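Long-range contacts in CymD (Pseudomonas putida, PDB 6Z34), which forms a FadL-family outer-membrane channel through which monoaromatic hydrocarbons such as toluene are probably taken up by lateral diffusion during biodegradation: residues 22-27 with 38-43; 29-34 with 221-226; 140-145 with 154-159; 237-242 with 281-286. All coordinates share one frame; numbering follows the deposited sequence.

Interaction 1: 22-27 with 38-43; sequences AFNIGA and TQMQEG
The side-chain oxygen of N24 is held within its own segment yet lies against the 38-43 loop. N24 OD1 accepts a hydrogen bond from G26 N at 2.9 Å, while M40 CG rests 3.9 Å from N24 OD1. Because the donor belongs to the residue two positions on, this is an Asx turn, a job that the short amide of asparagine does well; the N-H stands above the carbonyl plane, 38° out of it. N24 CG lies anti to the backbone N (chi1 179°), which sets it against Q39 CB. There N24 CG meets Q39 CB at 3.6 Å. The two chains slide past each other in opposite directions with their amide planes 73° apart, and no hydrogen bond joins them.

M40 crosses N24 at about a right angle. Its last bend, at chi3, lays CE 3.7 Å from A27 N, with M40 SD 3.8 Å from G26 C. An unbranched, flexible thioether suits this place, where its end rests on the backbone at G26 and A27. G26 has backbone angles at which a side chain would jam against the preceding carbonyl oxygen, so glycine is called for here. Beyond the pair, M40 and A27 both touch V88 of strand 80-91.

The two segments belong to the N-terminal region that plugs FadL-type barrels. No hydrogen bond crosses between them; the one in the contact lies inside the Asx turn, and M40 O is taken by R90, so shape rather than paired polarity sets how the segments meet.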
loop_
_atom_site.group_PDB
_atom_site.type_symbol
_atom_site.label_atom_id
_atom_site.label_comp_id
_atom_site.label_asym_id
_atom_site.label_seq_id
_atom_site.Cartn_x
_atom_site.Cartn_y
_atom_site.Cartn_z
ATOM N N ALA A 22 4.731 16.897 -7.140
ATOM C CA ALA A 22 4.952 17.898 -8.164
ATOM C C ALA A 22 5.877 17.407 -9.268
ATOM O O ALA A 22 6.014 18.085 -10.292
ATOM C CB ALA A 22 5.540 19.180 -7.544
ATOM N N PHE A 23 6.493 16.245 -9.102
ATOM C CA PHE A 23 7.486 15.750 -10.030
ATOM C C PHE A 23 6.875 14.711 -10.965
ATOM O O PHE A 23 6.137 13.825 -10.520
ATOM C CB PHE A 23 8.652 15.141 -9.271
ATOM C CG PHE A 23 9.818 14.844 -10.137
ATOM C CD1 PHE A 23 10.004 13.566 -10.674
ATOM C CD2 PHE A 23 10.729 15.838 -10.436
ATOM C CE1 PHE A 23 11.085 13.319 -11.488
ATOM C CE2 PHE A 23 11.817 15.578 -11.233
ATOM C CZ PHE A 23 12.002 14.326 -11.751
ATOM N N ASN A 24 7.201 14.817 -12.254
ATOM C CA ASN A 24 6.685 13.903 -13.262
ATOM C C ASN A 24 7.233 12.502 -13.044
ATOM O O ASN A 24 8.327 12.189 -13.518
ATOM C CB ASN A 24 7.049 14.373 -14.661
ATOM C CG ASN A 24 6.529 13.421 -15.731
ATOM O OD1 ASN A 24 5.770 12.496 -15.439
ATOM N ND2 ASN A 24 6.930 13.650 -16.975
ATOM N N ILE A 25 6.482 11.654 -12.339
ATOM C CA ILE A 25 6.950 10.313 -12.010
ATOM C C ILE A 25 6.445 9.341 -13.070
ATOM O O ILE A 25 6.596 8.119 -12.934
ATOM C CB ILE A 25 6.511 9.877 -10.598
ATOM C CG1 ILE A 25 4.988 9.864 -10.447
ATOM C CG2 ILE A 25 7.166 10.732 -9.513
ATOM C CD1 ILE A 25 4.517 8.923 -9.277
ATOM N N GLY A 26 5.843 9.881 -14.133
ATOM C CA GLY A 26 5.311 9.059 -15.203
ATOM C C GLY A 26 3.883 8.608 -14.934
ATOM O O GLY A 26 3.126 9.241 -14.190
ATOM N N ALA A 27 3.517 7.479 -15.548
ATOM C CA ALA A 27 2.152 6.978 -15.436
ATOM C C ALA A 27 1.746 6.679 -14.003
ATOM O O ALA A 27 0.552 6.720 -13.687
ATOM C CB ALA A 27 1.994 5.695 -16.250
ATOM N N THR A 38 -0.225 15.510 -16.782
ATOM C CA THR A 38 -0.098 16.506 -17.848
ATOM C C THR A 38 1.356 16.799 -18.211
ATOM O O THR A 38 1.594 17.389 -19.268
ATOM C CB THR A 38 -0.829 17.818 -17.490
ATOM O OG1 THR A 38 -0.268 18.418 -16.311
ATOM C CG2 THR A 38 -2.294 17.555 -17.277
ATOM N N GLN A 39 2.324 16.374 -17.387
ATOM C CA GLN A 39 3.749 16.510 -17.708
ATOM C C GLN A 39 4.210 15.502 -18.766
ATOM O O GLN A 39 5.251 15.715 -19.394
ATOM C CB GLN A 39 4.595 16.320 -16.441
ATOM C CG GLN A 39 5.158 17.575 -15.805
ATOM C CD GLN A 39 4.102 18.402 -15.121
ATOM O OE1 GLN A 39 3.682 18.087 -14.002
ATOM N NE2 GLN A 39 3.670 19.478 -15.780
ATOM N N MET A 40 3.481 14.403 -18.965
ATOM C CA MET A 40 3.909 13.417 -19.952
ATOM C C MET A 40 3.679 13.926 -21.369
ATOM O O MET A 40 2.767 14.712 -21.621
ATOM C CB MET A 40 3.157 12.096 -19.769
ATOM C CG MET A 40 3.329 11.498 -18.369
ATOM S SD MET A 40 2.320 10.028 -18.149
ATOM C CE MET A 40 3.337 8.832 -19.016
ATOM N N GLN A 41 4.515 13.447 -22.296
ATOM C CA GLN A 41 4.390 13.802 -23.706
ATOM C C GLN A 41 3.084 13.270 -24.284
ATOM O O GLN A 41 2.517 12.286 -23.803
ATOM C CB GLN A 41 5.572 13.257 -24.517
ATOM C CG GLN A 41 6.936 13.769 -24.077
ATOM C CD GLN A 41 7.358 15.006 -24.849
ATOM O OE1 GLN A 41 7.643 14.935 -26.045
ATOM N NE2 GLN A 41 7.391 16.150 -24.170
ATOM N N GLU A 42 2.609 13.943 -25.327
ATOM C CA GLU A 42 1.428 13.504 -26.049
ATOM C C GLU A 42 1.713 12.176 -26.734
ATOM O O GLU A 42 2.838 11.908 -27.172
ATOM C CB GLU A 42 1.010 14.553 -27.077
ATOM C CG GLU A 42 0.690 15.910 -26.478
ATOM C CD GLU A 42 0.096 16.891 -27.489
ATOM O OE1 GLU A 42 0.765 17.193 -28.496
ATOM O OE2 GLU A 42 -1.039 17.370 -27.271
ATOM N N GLY A 43 0.681 11.326 -26.798
ATOM C CA GLY A 43 0.741 10.001 -27.372
ATOM C C GLY A 43 0.146 8.983 -26.409
ATOM O O GLY A 43 -0.664 9.317 -25.537
#

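Interaction 2: 29-34 with 221-226; sequences GMMLNP and GGRLGL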
loop_
_atom_site.group_PDB
_atom_site.type_symbol
_atom_site.label_atom_id
_atom_site.label_comp_id
_atom_site.label_asym_id
_atom_site.label_seq_id
_atom_site.Cartn_x
_atom_site.Cartn_y
_atom_site.Cartn_z
ATOM N N GLY A 29 1.773 8.512 -11.688
ATOM C CA GLY A 29 1.072 9.655 -11.129
ATOM C C GLY A 29 -0.395 9.371 -10.872
ATOM O O GLY A 29 -0.996 9.954 -9.968
ATOM N N MET A 30 -0.992 8.481 -11.662
ATOM C CA MET A 30 -2.316 7.920 -11.407
ATOM C C MET A 30 -2.532 7.575 -9.931
ATOM O O MET A 30 -3.645 7.703 -9.397
ATOM C CB MET A 30 -2.509 6.646 -12.250
ATOM C CG MET A 30 -3.224 6.864 -13.544
ATOM S SD MET A 30 -3.511 5.407 -14.568
ATOM C CE MET A 30 -1.906 4.650 -14.631
ATOM N N MET A 31 -1.478 7.096 -9.274
ATOM C CA MET A 31 -1.584 6.620 -7.903
ATOM C C MET A 31 -0.924 7.558 -6.914
ATOM O O MET A 31 -0.801 7.203 -5.744
ATOM C CB MET A 31 -0.970 5.228 -7.765
ATOM C CG MET A 31 -1.740 4.129 -8.490
ATOM S SD MET A 31 -3.401 3.841 -7.828
ATOM C CE MET A 31 -3.069 3.792 -6.090
ATOM N N LEU A 32 -0.466 8.731 -7.354
ATOM C CA LEU A 32 0.101 9.688 -6.409
ATOM C C LEU A 32 -0.622 11.009 -6.595
ATOM O O LEU A 32 -1.679 11.243 -5.987
ATOM C CB LEU A 32 1.609 9.847 -6.593
ATOM C CG LEU A 32 2.286 10.277 -5.280
ATOM C CD1 LEU A 32 3.667 9.651 -5.168
ATOM C CD2 LEU A 32 2.363 11.790 -5.099
ATOM N N ASN A 33 -0.088 11.867 -7.456
ATOM C CA ASN A 33 -0.799 13.087 -7.829
ATOM C C ASN A 33 -1.096 12.993 -9.316
ATOM O O ASN A 33 -0.204 13.215 -10.157
ATOM C CB ASN A 33 -0.010 14.350 -7.485
ATOM C CG ASN A 33 -0.779 15.641 -7.833
ATOM O OD1 ASN A 33 -1.968 15.607 -8.214
ATOM N ND2 ASN A 33 -0.103 16.784 -7.699
ATOM N N PRO A 34 -2.323 12.635 -9.686
ATOM C CA PRO A 34 -2.651 12.507 -11.112
ATOM C C PRO A 34 -2.509 13.804 -11.893
ATOM O O PRO A 34 -2.417 13.750 -13.123
ATOM C CB PRO A 34 -4.105 12.005 -11.098
ATOM C CG PRO A 34 -4.579 12.140 -9.682
ATOM C CD PRO A 34 -3.389 12.130 -8.805
ATOM N N GLY A 221 -11.725 3.699 -3.719
ATOM C CA GLY A 221 -10.892 4.793 -3.250
ATOM C C GLY A 221 -10.677 5.880 -4.301
ATOM O O GLY A 221 -11.396 5.939 -5.307
ATOM N N GLY A 222 -9.699 6.745 -4.094
ATOM C CA GLY A 222 -9.450 7.787 -5.068
ATOM C C GLY A 222 -8.611 8.897 -4.478
ATOM O O GLY A 222 -8.262 8.889 -3.290
ATOM N N ARG A 223 -8.289 9.858 -5.351
ATOM C CA ARG A 223 -7.459 11.001 -5.008
ATOM C C ARG A 223 -7.816 12.180 -5.904
ATOM O O ARG A 223 -8.357 12.012 -6.997
ATOM C CB ARG A 223 -5.965 10.659 -5.126
ATOM C CG ARG A 223 -5.509 10.133 -6.486
ATOM C CD ARG A 223 -4.285 9.263 -6.340
ATOM N NE ARG A 223 -4.625 8.188 -5.431
ATOM C CZ ARG A 223 -5.199 7.064 -5.828
ATOM N NH1 ARG A 223 -5.447 6.881 -7.123
ATOM N NH2 ARG A 223 -5.544 6.145 -4.933
ATOM N N LEU A 224 -7.500 13.383 -5.414
ATOM C CA LEU A 224 -7.799 14.647 -6.078
ATOM C C LEU A 224 -6.630 15.591 -5.823
ATOM O O LEU A 224 -6.354 15.925 -4.668
ATOM C CB LEU A 224 -9.100 15.258 -5.550
ATOM C CG LEU A 224 -9.456 16.620 -6.175
ATOM C CD1 LEU A 224 -9.560 16.560 -7.739
ATOM C CD2 LEU A 224 -10.722 17.199 -5.553
ATOM N N GLY A 225 -5.930 16.013 -6.884
ATOM C CA GLY A 225 -4.712 16.778 -6.720
ATOM C C GLY A 225 -4.597 17.892 -7.741
ATOM O O GLY A 225 -5.401 18.001 -8.663
ATOM N N LEU A 226 -3.575 18.727 -7.553
ATOM C CA LEU A 226 -3.261 19.786 -8.508
ATOM C C LEU A 226 -1.760 20.043 -8.502
ATOM O O LEU A 226 -1.049 19.644 -7.578
ATOM C CB LEU A 226 -4.027 21.084 -8.221
ATOM C CG LEU A 226 -3.719 21.835 -6.918
ATOM C CD1 LEU A 226 -2.595 22.841 -7.085
ATOM C CD2 LEU A 226 -4.953 22.536 -6.390
#
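R223 extends from its strand into the curl of 29-34, and the tight part of the contact gathers round it. Its CG takes the crowded position between backbone N and carbonyl carbon (chi1 56°), and there meets the ring of P34, with R223 CG 3.7 Å from P34 CD. R223 CD then passes 3.3 Å from L32 O. At the tip R223 NH1 gives a weak, bent hydrogen bond of 3.0 Å to M30 O, while NH2 forms a salt bridge with D158 and NE bonds N241 OD1. Arginine suits the place because its several N-H groups can serve acceptors on different strands. G225 is equally close: N33 OD1 lies 3.3 Å from G225 CA, and a side chain on this residue would run into that oxygen, which makes glycine fitting. Next to it N33 ND2 donates to L226 O at 3.0 Å, from 62° above the carbonyl plane, and also to A21 O.

R223, N33, P34 and G225 are buried; the more exposed side is formed by M31, whose bent thioether lays its CE over one face of the guanidinium, M31 CE 3.6 Å from R223 NH2, and by L226, whose side chain points away from the loop.

An alanine in place of R223 would probably deprive D158 of one charge partner, leave N241 OD1 without this donor and open a gap beside P34.

N33 and P34 pack against the inner side of the wall, where strand 198-229 runs between strands 151-171 and 234-259, with P34 also touching S156 and S142 and N33 touching V239.

Interaction 3: 140-145 with 154-159; sequences PFSAAY and GASLDA
G154 starts the pairing opposite A144, the two CA atoms 4.0 Å apart in a non-hydrogen-bonded pair. A methyl group on G154 would be tight against A144 CB, so glycine lets the strands stay close here. A155 follows in a hydrogen-bonded pair with A143: the bond from A155 N to A143 O is 3.0 Å long and nearly straight at 167°, and A143 N returns it to A155 O. At S156 the hydroxyls meet across the strands, S156 OG lying 2.8 Å from S142 OG; S142 OG has A155 O close by as well, and S156 OG is hydrogen-bonded to M30 O of the plug. Serine, small and polar, fits here.

L157 pairs with F141 through two backbone bonds, and L157 O also lies in the plane of the F141 ring at its edge, 3.3 Å from CD1. D158 OD1 packs 3.6 Å from P140 CB, while OD2 forms salt bridges with R223 and R138. Last, A159 CB touches the edge of the same ring at F141 CE1, 4.3 Å away.

F141 and L157 make an apolar surface face, probably toward lipid; the other face carries S142, S156 and D158 among small residues and meets the plug, as the S156 bond and S142 touching M30 and P34 indicate. Two such strands, antiparallel at 168°, form a transmembrane β-hairpin typical of outer-membrane barrels, here of the FadL family.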
loop_
_atom_site.group_PDB
_atom_site.type_symbol
_atom_site.label_atom_id
_atom_site.label_comp_id
_atom_site.label_asym_id
_atom_site.label_seq_id
_atom_site.Cartn_x
_atom_site.Cartn_y
_atom_site.Cartn_z
ATOM N N PRO A 140 -7.030 2.199 -10.897
ATOM C CA PRO A 140 -7.465 3.590 -11.059
ATOM C C PRO A 140 -8.085 3.857 -12.410
ATOM O O PRO A 140 -7.711 3.265 -13.424
ATOM C CB PRO A 140 -6.162 4.383 -10.913
ATOM C CG PRO A 140 -5.128 3.436 -11.444
ATOM C CD PRO A 140 -5.562 2.073 -10.943
ATOM N N PHE A 141 -9.067 4.754 -12.400
ATOM C CA PHE A 141 -9.569 5.405 -13.608
ATOM C C PHE A 141 -9.266 6.878 -13.413
ATOM O O PHE A 141 -9.778 7.499 -12.477
ATOM C CB PHE A 141 -11.056 5.135 -13.827
ATOM C CG PHE A 141 -11.399 3.665 -13.815
ATOM C CD1 PHE A 141 -11.542 2.979 -12.611
ATOM C CD2 PHE A 141 -11.547 2.958 -14.998
ATOM C CE1 PHE A 141 -11.840 1.630 -12.586
ATOM C CE2 PHE A 141 -11.846 1.607 -14.980
ATOM C CZ PHE A 141 -11.987 0.940 -13.765
ATOM N N SER A 142 -8.376 7.412 -14.248
ATOM C CA SER A 142 -7.701 8.662 -13.947
ATOM C C SER A 142 -7.802 9.607 -15.128
ATOM O O SER A 142 -7.839 9.183 -16.290
ATOM C CB SER A 142 -6.239 8.431 -13.602
ATOM O OG SER A 142 -5.677 9.571 -12.978
ATOM N N ALA A 143 -7.846 10.898 -14.810
ATOM C CA ALA A 143 -7.907 11.939 -15.821
ATOM C C ALA A 143 -7.187 13.163 -15.284
ATOM O O ALA A 143 -7.126 13.376 -14.071
ATOM C CB ALA A 143 -9.357 12.286 -16.183
ATOM N N ALA A 144 -6.647 13.976 -16.197
ATOM C CA ALA A 144 -5.970 15.194 -15.793
ATOM C C ALA A 144 -6.158 16.243 -16.885
ATOM O O ALA A 144 -6.432 15.925 -18.047
ATOM C CB ALA A 144 -4.486 14.942 -15.507
ATOM N N TYR A 145 -6.028 17.507 -16.490
ATOM C CA TYR A 145 -6.371 18.607 -17.377
ATOM C C TYR A 145 -5.478 19.792 -17.059
ATOM O O TYR A 145 -5.300 20.135 -15.883
ATOM C CB TYR A 145 -7.852 18.986 -17.231
ATOM C CG TYR A 145 -8.297 20.131 -18.124
ATOM C CD1 TYR A 145 -8.456 19.952 -19.499
ATOM C CD2 TYR A 145 -8.565 21.395 -17.593
ATOM C CE1 TYR A 145 -8.873 21.001 -20.316
ATOM C CE2 TYR A 145 -8.978 22.458 -18.402
ATOM C CZ TYR A 145 -9.122 22.253 -19.766
ATOM O OH TYR A 145 -9.539 23.286 -20.585
ATOM N N GLY A 154 -6.070 17.079 -11.523
ATOM C CA GLY A 154 -6.189 15.664 -11.826
ATOM C C GLY A 154 -6.880 14.896 -10.718
ATOM O O GLY A 154 -6.845 15.275 -9.537
ATOM N N ALA A 155 -7.486 13.779 -11.114
ATOM C CA ALA A 155 -8.226 12.954 -10.180
ATOM C C ALA A 155 -8.148 11.514 -10.644
ATOM O O ALA A 155 -7.891 11.239 -11.827
ATOM C CB ALA A 155 -9.691 13.381 -10.061
ATOM N N SER A 156 -8.329 10.600 -9.681
ATOM C CA SER A 156 -8.485 9.184 -9.957
ATOM C C SER A 156 -9.631 8.653 -9.114
ATOM O O SER A 156 -9.898 9.155 -8.017
ATOM C CB SER A 156 -7.233 8.387 -9.621
ATOM O OG SER A 156 -6.125 8.882 -10.323
ATOM N N LEU A 157 -10.315 7.638 -9.639
ATOM C CA LEU A 157 -11.250 6.836 -8.861
ATOM C C LEU A 157 -10.775 5.393 -8.915
ATOM O O LEU A 157 -10.690 4.807 -10.001
ATOM C CB LEU A 157 -12.675 6.951 -9.392
ATOM C CG LEU A 157 -13.631 6.059 -8.607
ATOM C CD1 LEU A 157 -14.273 6.861 -7.473
ATOM C CD2 LEU A 157 -14.673 5.445 -9.509
ATOM N N ASP A 158 -10.442 4.832 -7.753
ATOM C CA ASP A 158 -9.946 3.462 -7.687
ATOM C C ASP A 158 -11.083 2.479 -7.440
ATOM O O ASP A 158 -11.881 2.665 -6.514
ATOM C CB ASP A 158 -8.913 3.283 -6.577
ATOM C CG ASP A 158 -7.751 4.237 -6.673
ATOM O OD1 ASP A 158 -7.607 4.961 -7.696
ATOM O OD2 ASP A 158 -6.957 4.231 -5.699
ATOM N N ALA A 159 -11.143 1.428 -8.264
ATOM C CA ALA A 159 -11.719 0.164 -7.822
ATOM C C ALA A 159 -10.617 -0.590 -7.098
ATOM O O ALA A 159 -9.480 -0.657 -7.588
ATOM C CB ALA A 159 -12.243 -0.662 -8.991
#

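Interaction 4: 237-242 with 281-286; sequences GIVYNF and SLVAGI
I238 CD1 reaches across to the neighbouring strand, 3.5 Å from L282 CD1, 3.7 Å from A284 CB and only 3.3 Å from the backbone V283 O. CG1 is anti to the backbone N (chi1 177°) and the chain bends at chi2 (75°), which puts the terminal methyl over the seam. On the same face L282 CD1 lies at the edge of the Y240 ring, 3.9 Å from Y240 CD1, the side chains crossing at about a right angle. On the other face V239 and V283 lie side by side, with V239 CG1 3.7 Å from V283 CB, and N241 CB meets S281 OG at 3.3 Å.

An alanine in place of I238 would probably open a gap beside L282 and A284.

Positioning these groups is a ladder of paired backbone bonds between antiparallel strands: G237 with G285, V239 with V283 and N241 with S281. Farther out, V283 touches A21 of the plug and R223 fixes the N241 amide.

Isoleucine and leucine suit the face they share with A284, apolar and consistent with lipid. The ladder, with bonds from I238 and Y240 to strand 198-229 and from L282 and A284 to strand 294-303, takes up the backbone polar groups.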
loop_
_atom_site.group_PDB
_atom_site.type_symbol
_atom_site.label_atom_id
_atom_site.label_comp_id
_atom_site.label_asym_id
_atom_site.label_seq_id
_atom_site.Cartn_x
_atom_site.Cartn_y
_atom_site.Cartn_z
ATOM N N GLY A 237 2.920 21.053 -5.840
ATOM C CA GLY A 237 1.866 20.073 -6.049
ATOM C C GLY A 237 1.226 19.660 -4.738
ATOM O O GLY A 237 1.879 19.594 -3.689
ATOM N N ILE A 238 -0.073 19.390 -4.804
ATOM C CA ILE A 238 -0.838 18.993 -3.624
ATOM C C ILE A 238 -1.857 17.951 -4.055
ATOM O O ILE A 238 -2.547 18.128 -5.068
ATOM C CB ILE A 238 -1.533 20.205 -2.949
ATOM C CG1 ILE A 238 -2.396 19.776 -1.772
ATOM C CG2 ILE A 238 -2.460 20.920 -3.872
ATOM C CD1 ILE A 238 -1.624 19.421 -0.561
ATOM N N VAL A 239 -1.951 16.855 -3.296
ATOM C CA VAL A 239 -2.942 15.827 -3.597
ATOM C C VAL A 239 -3.535 15.304 -2.302
ATOM O O VAL A 239 -2.816 15.014 -1.340
ATOM C CB VAL A 239 -2.365 14.672 -4.454
ATOM C CG1 VAL A 239 -1.185 14.002 -3.769
ATOM C CG2 VAL A 239 -3.458 13.650 -4.758
ATOM N N TYR A 240 -4.858 15.187 -2.286
ATOM C CA TYR A 240 -5.582 14.547 -1.201
ATOM C C TYR A 240 -6.053 13.164 -1.637
ATOM O O TYR A 240 -6.770 13.021 -2.635
ATOM C CB TYR A 240 -6.765 15.396 -0.758
ATOM C CG TYR A 240 -7.450 14.854 0.478
ATOM C CD1 TYR A 240 -6.883 15.012 1.741
ATOM C CD2 TYR A 240 -8.674 14.198 0.386
ATOM C CE1 TYR A 240 -7.522 14.526 2.886
ATOM C CE2 TYR A 240 -9.317 13.714 1.520
ATOM C CZ TYR A 240 -8.739 13.878 2.761
ATOM O OH TYR A 240 -9.404 13.389 3.858
ATOM N N ASN A 241 -5.662 12.153 -0.876
ATOM C CA ASN A 241 -6.024 10.772 -1.144
ATOM C C ASN A 241 -7.197 10.401 -0.240
ATOM O O ASN A 241 -7.132 10.594 0.976
ATOM C CB ASN A 241 -4.812 9.876 -0.903
ATOM C CG ASN A 241 -4.915 8.560 -1.617
ATOM O OD1 ASN A 241 -4.222 8.337 -2.604
ATOM N ND2 ASN A 241 -5.762 7.665 -1.115
ATOM N N PHE A 242 -8.280 9.921 -0.836
ATOM C CA PHE A 242 -9.498 9.671 -0.080
ATOM C C PHE A 242 -9.353 8.428 0.788
ATOM O O PHE A 242 -8.497 7.578 0.546
ATOM C CB PHE A 242 -10.691 9.477 -1.010
ATOM C CG PHE A 242 -10.941 10.628 -1.923
ATOM C CD1 PHE A 242 -10.719 11.922 -1.502
ATOM C CD2 PHE A 242 -11.415 10.417 -3.201
ATOM C CE1 PHE A 242 -10.962 12.988 -2.345
ATOM C CE2 PHE A 242 -11.661 11.485 -4.054
ATOM C CZ PHE A 242 -11.434 12.763 -3.627
ATOM N N SER A 281 -5.007 10.551 3.012
ATOM C CA SER A 281 -3.695 11.152 3.207
ATOM C C SER A 281 -3.598 12.420 2.381
ATOM O O SER A 281 -4.299 12.603 1.385
ATOM C CB SER A 281 -2.544 10.199 2.865
ATOM O OG SER A 281 -2.681 9.680 1.557
ATOM N N LEU A 282 -2.727 13.305 2.829
ATOM C CA LEU A 282 -2.491 14.579 2.177
ATOM C C LEU A 282 -1.011 14.653 1.867
ATOM O O LEU A 282 -0.184 14.467 2.765
ATOM C CB LEU A 282 -2.921 15.744 3.069
ATOM C CG LEU A 282 -2.756 17.131 2.438
ATOM C CD1 LEU A 282 -3.772 17.365 1.305
ATOM C CD2 LEU A 282 -2.866 18.210 3.503
ATOM N N VAL A 283 -0.681 14.897 0.598
ATOM C CA VAL A 283 0.700 15.055 0.159
ATOM C C VAL A 283 0.855 16.443 -0.438
ATOM O O VAL A 283 0.133 16.809 -1.373
ATOM C CB VAL A 283 1.097 13.989 -0.868
ATOM C CG1 VAL A 283 2.562 14.151 -1.242
ATOM C CG2 VAL A 283 0.811 12.600 -0.322
ATOM N N ALA A 284 1.797 17.209 0.094
ATOM C CA ALA A 284 2.188 18.492 -0.463
ATOM C C ALA A 284 3.667 18.435 -0.798
ATOM O O ALA A 284 4.464 17.861 -0.042
ATOM C CB ALA A 284 1.919 19.638 0.512
ATOM N N GLY A 285 4.036 19.016 -1.937
ATOM C CA GLY A 285 5.431 18.916 -2.311
ATOM C C GLY A 285 5.818 19.919 -3.374
ATOM O O GLY A 285 4.998 20.690 -3.885
ATOM N N ILE A 286 7.098 19.882 -3.714
ATOM C CA ILE A 286 7.677 20.872 -4.599
ATOM C C ILE A 286 8.756 20.194 -5.426
ATOM O O ILE A 286 9.431 19.270 -4.958
ATOM C CB ILE A 286 8.228 22.059 -3.782
ATOM C CG1 ILE A 286 9.011 23.022 -4.651
ATOM C CG2 ILE A 286 9.118 21.559 -2.710
ATOM C CD1 ILE A 286 9.459 24.233 -3.870
#

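From the N terminus, interaction 1 closes a short loop within the plug, from 22-27 to 38-43. Interaction 2 opens inside that loop, at 29-34, but closes far along the chain at 221-226, so the two cross. Interaction 3 is a hairpin contact nested wholly inside the long loop of interaction 2; interaction 4 follows in series and closes a loop of 38 residues that includes strand 265-273. Strand 198-229 lies between strands 151-171 and 234-259, so interaction 2 joins the wall segments of interactions 3 and 4. In interaction 1, T38 touches the hairpin of interaction 3, and A22 the strand pair of interaction 4. Together they tie plug to barrel.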